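Local coordinates for protein Exo-beta-1,3-glucanase (Streptomyces sp. SirexAA-E, PDB 4PEY) that hydrolyses laminarin and laminarioligosaccharides as a secreted exo-beta-1,3-glucanase of glycoside hydrolase family 55, giving glucose and laminaribiose, at residues 153-159 against 172-178; 272-276 against 294-299; 279-285 against 298-302. The protein carries 1 engineered substitution. One frame throughout, in Å; residues are numbered along the deposited sequence.

Contact 1. Residues 153-159 against 172-178. With BGC (beta-D-glucopyranose), chain B; BGC (beta-D-glucopyranose), chain C.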
loop_
_atom_site.group_PDB
_atom_site.type_symbol
_atom_site.label_atom_id
_atom_site.label_comp_id
_atom_site.label_asym_id
_atom_site.label_seq_id
_atom_site.Cartn_x
_atom_site.Cartn_y
_atom_site.Cartn_z
ATOM N N ALA A 153 -8.826 -11.530 -8.820
ATOM C CA ALA A 153 -7.657 -10.752 -8.420
ATOM C C ALA A 153 -8.071 -9.347 -8.009
ATOM O O ALA A 153 -8.949 -8.750 -8.640
ATOM C CB ALA A 153 -6.629 -10.706 -9.555
ATOM N N SER A 154 -7.424 -8.819 -6.966
ATOM C CA SER A 154 -7.803 -7.527 -6.393
ATOM C C SER A 154 -6.594 -6.665 -5.986
ATOM O O SER A 154 -6.416 -6.338 -4.806
ATOM C CB SER A 154 -8.728 -7.760 -5.190
ATOM O OG SER A 154 -9.133 -6.547 -4.571
ATOM N N GLY A 155 -5.769 -6.297 -6.968
ATOM C CA GLY A 155 -4.632 -5.413 -6.741
ATOM C C GLY A 155 -5.063 -3.954 -6.807
ATOM O O GLY A 155 -6.246 -3.657 -6.640
ATOM N N GLY A 156 -4.137 -3.026 -7.038
ATOM C CA GLY A 156 -2.720 -3.280 -7.176
ATOM C C GLY A 156 -2.053 -1.925 -7.343
ATOM O O GLY A 156 -2.735 -0.898 -7.484
ATOM N N TYR A 157 -0.728 -1.910 -7.343
ATOM C CA TYR A 157 0.009 -0.650 -7.284
ATOM C C TYR A 157 1.299 -0.708 -8.093
ATOM O O TYR A 157 2.165 -1.530 -7.818
ATOM C CB TYR A 157 0.310 -0.302 -5.816
ATOM C CG TYR A 157 1.092 0.980 -5.614
ATOM C CD1 TYR A 157 0.439 2.195 -5.410
ATOM C CD2 TYR A 157 2.486 0.972 -5.629
ATOM C CE1 TYR A 157 1.161 3.378 -5.232
ATOM C CE2 TYR A 157 3.216 2.142 -5.449
ATOM C CZ TYR A 157 2.551 3.342 -5.256
ATOM O OH TYR A 157 3.279 4.497 -5.068
ATOM N N ILE A 158 1.410 0.157 -9.102
ATOM C CA ILE A 158 2.658 0.338 -9.848
ATOM C C ILE A 158 3.075 1.803 -9.759
ATOM O O ILE A 158 2.252 2.697 -9.984
ATOM C CB ILE A 158 2.512 -0.062 -11.344
ATOM C CG1 ILE A 158 2.284 -1.572 -11.488
ATOM C CG2 ILE A 158 3.751 0.376 -12.151
ATOM C CD1 ILE A 158 1.720 -1.982 -12.851
ATOM N N ALA A 159 4.336 2.054 -9.418
ATOM C CA ALA A 159 4.857 3.422 -9.408
ATOM C C ALA A 159 6.251 3.492 -9.997
ATOM O O ALA A 159 7.044 2.562 -9.859
ATOM C CB ALA A 159 4.870 3.996 -8.000
ATOM N N GLN A 172 -8.187 -8.551 -13.085
ATOM C CA GLN A 172 -7.996 -7.593 -11.998
ATOM C C GLN A 172 -9.162 -6.624 -11.872
ATOM O O GLN A 172 -9.518 -5.965 -12.839
ATOM C CB GLN A 172 -6.709 -6.794 -12.209
ATOM C CG GLN A 172 -5.429 -7.560 -11.894
ATOM C CD GLN A 172 -5.210 -7.730 -10.400
ATOM O OE1 GLN A 172 -5.978 -7.217 -9.583
ATOM N NE2 GLN A 172 -4.165 -8.456 -10.038
ATOM N N GLN A 173 -9.738 -6.522 -10.676
ATOM C CA GLN A 173 -10.885 -5.644 -10.441
ATOM C C GLN A 173 -10.548 -4.173 -10.652
ATOM O O GLN A 173 -11.325 -3.404 -11.233
ATOM C CB GLN A 173 -11.400 -5.816 -9.016
ATOM C CG GLN A 173 -11.978 -7.167 -8.694
ATOM C CD GLN A 173 -12.107 -7.385 -7.194
ATOM O OE1 GLN A 173 -11.979 -6.444 -6.383
ATOM N NE2 GLN A 173 -12.333 -8.629 -6.810
ATOM N N GLN A 174 -9.392 -3.782 -10.133
ATOM C CA GLN A 174 -9.021 -2.384 -10.069
ATOM C C GLN A 174 -7.503 -2.289 -10.033
ATOM O O GLN A 174 -6.823 -3.297 -9.812
ATOM C CB GLN A 174 -9.663 -1.702 -8.847
ATOM C CG GLN A 174 -9.119 -2.139 -7.472
ATOM C CD GLN A 174 -9.765 -3.404 -6.918
ATOM O OE1 GLN A 174 -10.997 -3.537 -6.874
ATOM N NE2 GLN A 174 -8.931 -4.331 -6.461
ATOM N N TRP A 175 -6.970 -1.092 -10.256
ATOM C CA TRP A 175 -5.525 -0.901 -10.244
ATOM C C TRP A 175 -5.198 0.572 -10.163
ATOM O O TRP A 175 -5.951 1.391 -10.691
ATOM C CB TRP A 175 -4.876 -1.504 -11.503
ATOM C CG TRP A 175 -3.432 -1.822 -11.292
ATOM C CD1 TRP A 175 -2.362 -0.981 -11.459
ATOM C CD2 TRP A 175 -2.901 -3.057 -10.806
ATOM N NE1 TRP A 175 -1.196 -1.630 -11.126
ATOM C CE2 TRP A 175 -1.499 -2.905 -10.721
ATOM C CE3 TRP A 175 -3.474 -4.289 -10.455
ATOM C CZ2 TRP A 175 -0.657 -3.941 -10.294
ATOM C CZ3 TRP A 175 -2.638 -5.316 -10.028
ATOM C CH2 TRP A 175 -1.242 -5.133 -9.949
ATOM N N TYR A 176 -4.077 0.898 -9.512
ATOM C CA TYR A 176 -3.522 2.252 -9.527
ATOM C C TYR A 176 -2.102 2.250 -10.076
ATOM O O TYR A 176 -1.255 1.477 -9.630
ATOM C CB TYR A 176 -3.527 2.883 -8.127
ATOM C CG TYR A 176 -2.941 4.288 -8.095
ATOM C CD1 TYR A 176 -3.405 5.280 -8.963
ATOM C CD2 TYR A 176 -1.924 4.622 -7.205
ATOM C CE1 TYR A 176 -2.873 6.565 -8.931
ATOM C CE2 TYR A 176 -1.389 5.908 -7.165
ATOM C CZ TYR A 176 -1.868 6.872 -8.025
ATOM O OH TYR A 176 -1.329 8.139 -7.973
ATOM N N THR A 177 -1.851 3.128 -11.041
ATOM C CA THR A 177 -0.524 3.304 -11.616
ATOM C C THR A 177 -0.178 4.781 -11.531
ATOM O O THR A 177 -0.995 5.621 -11.939
ATOM C CB THR A 177 -0.473 2.848 -13.101
ATOM O OG1 THR A 177 -1.010 1.526 -13.228
ATOM C CG2 THR A 177 0.957 2.892 -13.660
ATOM N N ARG A 178 1.000 5.125 -11.007
ATOM C CA ARG A 178 1.415 6.531 -11.073
ATOM C C ARG A 178 2.839 6.729 -11.557
ATOM O O ARG A 178 3.714 5.877 -11.365
ATOM C CB ARG A 178 1.237 7.249 -9.729
ATOM C CG ARG A 178 2.220 6.904 -8.657
ATOM C CD ARG A 178 2.345 8.016 -7.569
ATOM N NE ARG A 178 3.347 7.587 -6.599
ATOM C CZ ARG A 178 4.663 7.642 -6.805
ATOM N NH1 ARG A 178 5.153 8.176 -7.922
ATOM N NH2 ARG A 178 5.494 7.163 -5.890
HETATM C C2 BGC B . -13.246 -10.124 -3.892
HETATM C C3 BGC B . -12.887 -10.630 -2.502
HETATM C C4 BGC B . -14.136 -11.141 -1.801
HETATM C C5 BGC B . -14.818 -12.177 -2.679
HETATM C C6 BGC B . -16.075 -12.702 -1.997
HETATM C C1 BGC B . -14.065 -11.144 -4.673
HETATM O O2 BGC B . -12.051 -9.876 -4.602
HETATM O O3 BGC B . -12.335 -9.480 -1.823
HETATM O O4 BGC B . -13.774 -11.680 -0.544
HETATM O O5 BGC B . -15.178 -11.573 -3.909
HETATM O O6 BGC B . -16.657 -13.708 -2.801
HETATM C C2 BGC C . -14.477 -10.638 -8.248
HETATM C C3 BGC C . -14.975 -11.334 -6.986
HETATM C C4 BGC C . -16.491 -11.466 -7.015
HETATM C C5 BGC C . -16.893 -12.150 -8.316
HETATM C C6 BGC C . -18.405 -12.310 -8.411
HETATM C C1 BGC C . -15.041 -11.312 -9.496
HETATM O O1 BGC C . -14.686 -10.548 -10.630
HETATM O O2 BGC C . -13.067 -10.657 -8.282
HETATM O O3 BGC C . -14.551 -10.505 -5.835
HETATM O O4 BGC C . -16.929 -12.227 -5.905
HETATM O O5 BGC C . -16.449 -11.360 -9.393
HETATM O O6 BGC C . -18.706 -13.059 -9.575
HETATM O O HOH W 1 -11.853 -6.630 -3.462
#
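Two successive coils of the first parallel beta-helix of this family 55 enzyme meet here. Strands 157-159 and 174-178 run parallel (6°), their axes 4.8 Å apart. Tyr-176 N bonds Gly-156 O (3.0 Å), Ile-158 N bonds Tyr-176 O (3.0 Å) and Arg-178 N bonds Ile-158 O (2.9 Å).

Tyr-157 and Tyr-176 share one face of the sheet, both with chi1 t. Tyr-157 CD1 lies at the edge of the Tyr-176 ring, 3.8 Å from CD2 of Tyr-176. Arg-178 (chi1 p) lays its guanidinium against the methyl of Ala-159, with Ala-159 CB 3.8 Å from Arg-178 CZ. It forms salt bridges with Glu-221 and with Asp-397. Tyr-157 OH also bonds Asp-397, which belongs to the second beta-helix, so here the face meets that domain.

Ile-158 and Thr-177 lie on the other face. Trp-175 (chi1 t) lays one face of its indole against Gly-156. Gly-156 CA sits 3.4 Å from the six-membered ring centroid, almost on its normal, a CH-pi contact. A CB on Gly-155 or Gly-156 would clash with this ring. The peptide bond between these glycines is cis.

Three consecutive glutamines, the last opening strand 174-178, adopt different shapes. Gln-172 (m, m) turns back so that OE1 takes Gly-155 N at 2.8 Å. Gln-174 (p, m) curls so that NE2 serves both Gly-155 O (2.8 Å) and Ser-154 OG (2.9 Å); its OE1 bonds Tyr-497 OH. Gln-173 (m, t) instead extends into the substrate pocket. Its NE2 donates to O2 of the chain B glucose and to O2 of the chain C glucose, both at 2.6 Å.

Contact 2. Residues 272-276 against 294-299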
loop_
_atom_site.group_PDB
_atom_site.type_symbol
_atom_site.label_atom_id
_atom_site.label_comp_id
_atom_site.label_asym_id
_atom_site.label_seq_id
_atom_site.Cartn_x
_atom_site.Cartn_y
_atom_site.Cartn_z
ATOM N N ALA A 272 12.066 -0.818 21.787
ATOM C CA ALA A 272 11.649 0.514 21.386
ATOM C C ALA A 272 12.528 1.576 22.057
ATOM O O ALA A 272 12.807 2.612 21.462
ATOM C CB ALA A 272 10.188 0.738 21.717
ATOM N N GLU A 273 12.976 1.312 23.285
ATOM C CA GLU A 273 13.886 2.231 23.961
ATOM C C GLU A 273 15.156 2.460 23.139
ATOM O O GLU A 273 15.600 3.596 22.968
ATOM C CB GLU A 273 14.255 1.709 25.354
ATOM C CG GLU A 273 15.056 2.702 26.191
ATOM C CD GLU A 273 15.366 2.179 27.585
ATOM O OE1 GLU A 273 14.462 1.584 28.211
ATOM O OE2 GLU A 273 16.511 2.366 28.057
ATOM N N THR A 274 15.744 1.384 22.627
ATOM C CA THR A 274 16.973 1.516 21.846
ATOM C C THR A 274 16.690 2.177 20.498
ATOM O O THR A 274 17.431 3.059 20.062
ATOM C CB THR A 274 17.657 0.156 21.622
ATOM O OG1 THR A 274 18.040 -0.400 22.886
ATOM C CG2 THR A 274 18.901 0.318 20.769
ATOM N N ILE A 275 15.614 1.756 19.843
ATOM C CA ILE A 275 15.221 2.352 18.572
ATOM C C ILE A 275 15.005 3.861 18.738
ATOM O O ILE A 275 15.473 4.670 17.921
ATOM C CB ILE A 275 13.940 1.685 18.025
ATOM C CG1 ILE A 275 14.240 0.246 17.589
ATOM C CG2 ILE A 275 13.357 2.492 16.866
ATOM C CD1 ILE A 275 13.003 -0.615 17.428
ATOM N N ASN A 276 14.324 4.242 19.815
ATOM C CA ASN A 276 14.059 5.655 20.056
ATOM C C ASN A 276 15.326 6.443 20.362
ATOM O O ASN A 276 15.479 7.581 19.905
ATOM C CB ASN A 276 13.039 5.816 21.184
ATOM C CG ASN A 276 11.638 5.413 20.750
ATOM O OD1 ASN A 276 11.363 5.269 19.553
ATOM N ND2 ASN A 276 10.748 5.233 21.714
ATOM N N VAL A 294 7.004 -4.220 20.403
ATOM C CA VAL A 294 7.432 -3.043 21.153
ATOM C C VAL A 294 6.490 -2.803 22.342
ATOM O O VAL A 294 5.278 -2.977 22.231
ATOM C CB VAL A 294 7.500 -1.777 20.250
ATOM C CG1 VAL A 294 8.577 -1.937 19.190
ATOM C CG2 VAL A 294 6.151 -1.467 19.603
ATOM N N ASP A 295 7.049 -2.427 23.492
ATOM C CA ASP A 295 6.223 -2.201 24.678
ATOM C C ASP A 295 5.925 -0.717 24.890
ATOM O O ASP A 295 5.231 -0.336 25.832
ATOM C CB ASP A 295 6.882 -2.801 25.924
ATOM C CG ASP A 295 8.192 -2.141 26.283
ATOM O OD1 ASP A 295 8.737 -1.367 25.471
ATOM O OD2 ASP A 295 8.690 -2.417 27.395
ATOM N N GLN A 296 6.462 0.109 24.000
ATOM C CA GLN A 296 6.155 1.537 23.966
ATOM C C GLN A 296 6.249 1.994 22.514
ATOM O O GLN A 296 6.874 1.318 21.695
ATOM C CB GLN A 296 7.111 2.339 24.855
ATOM C CG GLN A 296 8.549 2.294 24.385
ATOM C CD GLN A 296 9.490 3.078 25.278
ATOM O OE1 GLN A 296 9.554 4.306 25.205
ATOM N NE2 GLN A 296 10.230 2.370 26.127
ATOM N N PRO A 297 5.628 3.139 22.183
ATOM C CA PRO A 297 5.689 3.563 20.778
ATOM C C PRO A 297 7.102 3.848 20.275
ATOM O O PRO A 297 7.944 4.366 21.014
ATOM C CB PRO A 297 4.863 4.855 20.765
ATOM C CG PRO A 297 3.951 4.731 21.936
ATOM C CD PRO A 297 4.729 3.995 22.976
ATOM N N ILE A 298 7.353 3.491 19.021
ATOM C CA ILE A 298 8.508 4.003 18.309
ATOM C C ILE A 298 8.221 5.463 17.995
ATOM O O ILE A 298 7.196 5.784 17.386
ATOM C CB ILE A 298 8.787 3.202 17.016
ATOM C CG1 ILE A 298 9.221 1.777 17.369
ATOM C CG2 ILE A 298 9.825 3.910 16.144
ATOM C CD1 ILE A 298 9.098 0.802 16.208
ATOM N N GLU A 299 9.110 6.345 18.440
ATOM C CA GLU A 299 8.918 7.779 18.282
ATOM C C GLU A 299 9.938 8.359 17.319
ATOM O O GLU A 299 11.146 8.264 17.542
ATOM C CB GLU A 299 9.006 8.488 19.640
ATOM C CG GLU A 299 7.984 7.967 20.630
ATOM C CD GLU A 299 7.768 8.887 21.802
ATOM O OE1 GLU A 299 8.502 9.891 21.914
ATOM O OE2 GLU A 299 6.860 8.599 22.612
HETATM O O HOH W 2 10.176 -2.631 23.346
HETATM O O HOH W 3 11.267 -0.407 25.277
HETATM O O HOH W 4 13.059 8.976 19.398
HETATM O O HOH W 5 12.043 5.924 24.595
#
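The apolar part of this contact is small. Ala-272 points its CB at Val-294, 4.0 Å from that residue's CB, and the same Ala-272 CB lies 3.5 Å from Gln-296 CG. One turn on, Ile-275 CG2 meets Ile-298 CG2 at 3.9 Å. Ile-275 also packs on Tyr-264, Val-266 and Leu-285.

Direct hydrogen bonds come from one side chain. Asn-276 (chi1 m) sets its amide against the backbone of the facing segment. Its OD1 accepts from Glu-299 N at 2.7 Å, and its ND2 donates to Pro-297 O at 3.0 Å. Both bonds are nearly straight. Strand 298-300 is an edge strand of a parallel sheet in the second beta-helix, and helix 272-280 covers it at the start of that domain. The two-pronged amide thus meets edge groups of the backbone that a further strand could otherwise bind. Ile-298 bonds Ala-323 and Lys-325 of the next coil.

Waters bridge the rest. Water 2 accepts from Ala-272 N (3.0 Å) and Asp-295 N (3.1 Å). Water 3 joins Glu-273 N, Asp-295 OD1 and Gln-296 NE2. Water 5 spans Asn-276 ND2 and Gln-296 OE1. Water 4 donates to Asn-276 O and Glu-299 O, each at 2.8 Å.

Contact 3. Residues 279-285 against 298-302; sequences VDQGLHL and IEIDR
This is an arginine-to-carbonyl contact at the C-terminal end of helix 272-280, where the helix hands over to the next coil near the start of the second beta-helix. The segment 279-285 leaves the helix and turns into strand 284-287. The segment 298-302 runs along strand 298-300 and then bends away. Their closest CA pair is Val-279 with Ile-300, at 6.5 Å.

The helix ends in a Schellman motif. Gly-282 has phi 104° and psi 4°, and its N bonds Val-279 O at 3.0 Å. At these angles a CB would jam against the preceding carbonyl, so glycine is required.

Arg-302 reaches this turn with chi1 and chi2 t, chi3 87° and chi4 -117°. Its NH2 donates to Val-279 O (2.9 Å) and to Leu-283 O (2.8 Å). Both oxygens lie near the guanidinium plane. Gly-282 C lies over one face of the group, 3.3 Å from NH2. NH1 sits over the His-284 ring, 3.4 Å from CE1; His-284 ND1 is bonded to Val-306 N.

Apolar contacts are looser. Leu-285 (chi1 m, chi2 t) brings CD1 to 4.4 Å from Ile-298 CG2 and 4.5 Å from Ile-300 CD1. Val-279 (chi1 t) places CG1 4.3 Å from Ile-300 CA.

One arginine nitrogen therefore links a carbonyl of the last helical turn to one just past it, and places a positive charge at the helix C terminus, where the helix dipole favours it.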
loop_
_atom_site.group_PDB
_atom_site.type_symbol
_atom_site.label_atom_id
_atom_site.label_comp_id
_atom_site.label_asym_id
_atom_site.label_seq_id
_atom_site.Cartn_x
_atom_site.Cartn_y
_atom_site.Cartn_z
ATOM N N VAL A 279 17.168 7.321 17.091
ATOM C CA VAL A 279 16.629 8.477 16.383
ATOM C C VAL A 279 17.014 9.769 17.107
ATOM O O VAL A 279 17.414 10.752 16.471
ATOM C CB VAL A 279 15.100 8.384 16.238
ATOM C CG1 VAL A 279 14.556 9.630 15.556
ATOM C CG2 VAL A 279 14.731 7.138 15.440
ATOM N N ASP A 280 16.924 9.762 18.435
ATOM C CA ASP A 280 17.304 10.940 19.201
ATOM C C ASP A 280 18.776 11.295 18.985
ATOM O O ASP A 280 19.130 12.474 18.979
ATOM C CB ASP A 280 17.030 10.734 20.688
ATOM C CG ASP A 280 17.056 12.036 21.464
ATOM O OD1 ASP A 280 16.486 13.033 20.971
ATOM O OD2 ASP A 280 17.652 12.066 22.558
ATOM N N GLN A 281 19.614 10.281 18.783
ATOM C CA GLN A 281 21.041 10.491 18.575
ATOM C C GLN A 281 21.384 10.831 17.125
ATOM O O GLN A 281 22.547 11.071 16.804
ATOM C CB GLN A 281 21.821 9.255 19.037
ATOM C CG GLN A 281 21.742 9.042 20.548
ATOM C CD GLN A 281 22.317 7.712 20.998
ATOM O OE1 GLN A 281 23.083 7.076 20.274
ATOM N NE2 GLN A 281 21.946 7.286 22.203
ATOM N N GLY A 282 20.377 10.858 16.253
ATOM C CA GLY A 282 20.580 11.311 14.887
ATOM C C GLY A 282 20.650 10.232 13.821
ATOM O O GLY A 282 20.885 10.535 12.648
ATOM N N LEU A 283 20.448 8.977 14.213
ATOM C CA LEU A 283 20.452 7.874 13.249
ATOM C C LEU A 283 19.100 7.688 12.578
ATOM O O LEU A 283 18.050 7.941 13.177
ATOM C CB LEU A 283 20.861 6.565 13.927
ATOM C CG LEU A 283 22.282 6.539 14.496
ATOM C CD1 LEU A 283 22.505 5.254 15.269
ATOM C CD2 LEU A 283 23.329 6.697 13.394
ATOM N N HIS A 284 19.139 7.243 11.329
ATOM C CA HIS A 284 17.947 6.765 10.649
ATOM C C HIS A 284 17.689 5.323 11.072
ATOM O O HIS A 284 18.459 4.757 11.852
ATOM C CB HIS A 284 18.123 6.885 9.138
ATOM C CG HIS A 284 18.440 8.279 8.687
ATOM N ND1 HIS A 284 17.459 9.196 8.371
ATOM C CD2 HIS A 284 19.621 8.920 8.529
ATOM C CE1 HIS A 284 18.026 10.336 8.018
ATOM N NE2 HIS A 284 19.337 10.198 8.111
ATOM N N LEU A 285 16.600 4.738 10.578
ATOM C CA LEU A 285 16.217 3.376 10.958
ATOM C C LEU A 285 16.117 2.472 9.740
ATOM O O LEU A 285 15.419 2.798 8.784
ATOM C CB LEU A 285 14.875 3.376 11.700
ATOM C CG LEU A 285 14.848 4.146 13.028
ATOM C CD1 LEU A 285 13.434 4.183 13.592
ATOM C CD2 LEU A 285 15.809 3.535 14.045
ATOM N N ILE A 298 7.353 3.491 19.021
ATOM C CA ILE A 298 8.508 4.003 18.309
ATOM C C ILE A 298 8.221 5.463 17.995
ATOM O O ILE A 298 7.196 5.784 17.386
ATOM C CB ILE A 298 8.787 3.202 17.016
ATOM C CG1 ILE A 298 9.221 1.777 17.369
ATOM C CG2 ILE A 298 9.825 3.910 16.144
ATOM C CD1 ILE A 298 9.098 0.802 16.208
ATOM N N GLU A 299 9.110 6.345 18.440
ATOM C CA GLU A 299 8.918 7.779 18.282
ATOM C C GLU A 299 9.938 8.359 17.319
ATOM O O GLU A 299 11.146 8.264 17.542
ATOM C CB GLU A 299 9.006 8.488 19.640
ATOM C CG GLU A 299 7.984 7.967 20.630
ATOM C CD GLU A 299 7.768 8.887 21.802
ATOM O OE1 GLU A 299 8.502 9.891 21.914
ATOM O OE2 GLU A 299 6.860 8.599 22.612
ATOM N N ILE A 300 9.442 8.950 16.238
ATOM C CA ILE A 300 10.303 9.610 15.266
ATOM C C ILE A 300 10.017 11.107 15.312
ATOM O O ILE A 300 9.044 11.580 14.720
ATOM C CB ILE A 300 10.078 9.055 13.846
ATOM C CG1 ILE A 300 10.336 7.545 13.823
ATOM C CG2 ILE A 300 10.970 9.771 12.826
ATOM C CD1 ILE A 300 10.051 6.904 12.490
ATOM N N ASP A 301 10.847 11.843 16.049
ATOM C CA ASP A 301 10.629 13.275 16.261
ATOM C C ASP A 301 11.848 14.088 15.835
ATOM O O ASP A 301 12.203 15.099 16.456
ATOM C CB ASP A 301 10.286 13.563 17.727
ATOM C CG ASP A 301 9.616 14.910 17.907
ATOM O OD1 ASP A 301 9.030 15.414 16.924
ATOM O OD2 ASP A 301 9.682 15.475 19.020
ATOM N N ARG A 302 12.487 13.628 14.767
ATOM C CA ARG A 302 13.616 14.325 14.169
ATOM C C ARG A 302 13.308 14.513 12.691
ATOM O O ARG A 302 12.952 13.549 12.006
ATOM C CB ARG A 302 14.907 13.536 14.350
ATOM C CG ARG A 302 16.149 14.312 13.962
ATOM C CD ARG A 302 17.393 13.427 13.965
ATOM N NE ARG A 302 17.573 12.740 12.685
ATOM C CZ ARG A 302 17.549 11.421 12.519
ATOM N NH1 ARG A 302 17.734 10.905 11.314
ATOM N NH2 ARG A 302 17.359 10.617 13.555
#

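Overall arrangement
Contact 1 comes first along the chain, in the first beta-helix. It closes a span of 12 residues between neighbouring coils and reaches the substrate pocket. Contacts 2 and 3 follow in series, at the start of the second beta-helix, their centres about 34 Å and 33 Å from that of contact 1. Contact 2 closes 17 residues and contact 3 closes 12. Their spans overlap and end on the same part of the chain, sharing Ile-298 and Glu-299. Contact 2 joins the start of helix 272-280 to the approach to strand 298-300; contact 3 joins the helix end and strand 284-287 to that strand and its exit. Ile-275 CG2 and Leu-285 CD1, 3.7 Å apart, connect the two.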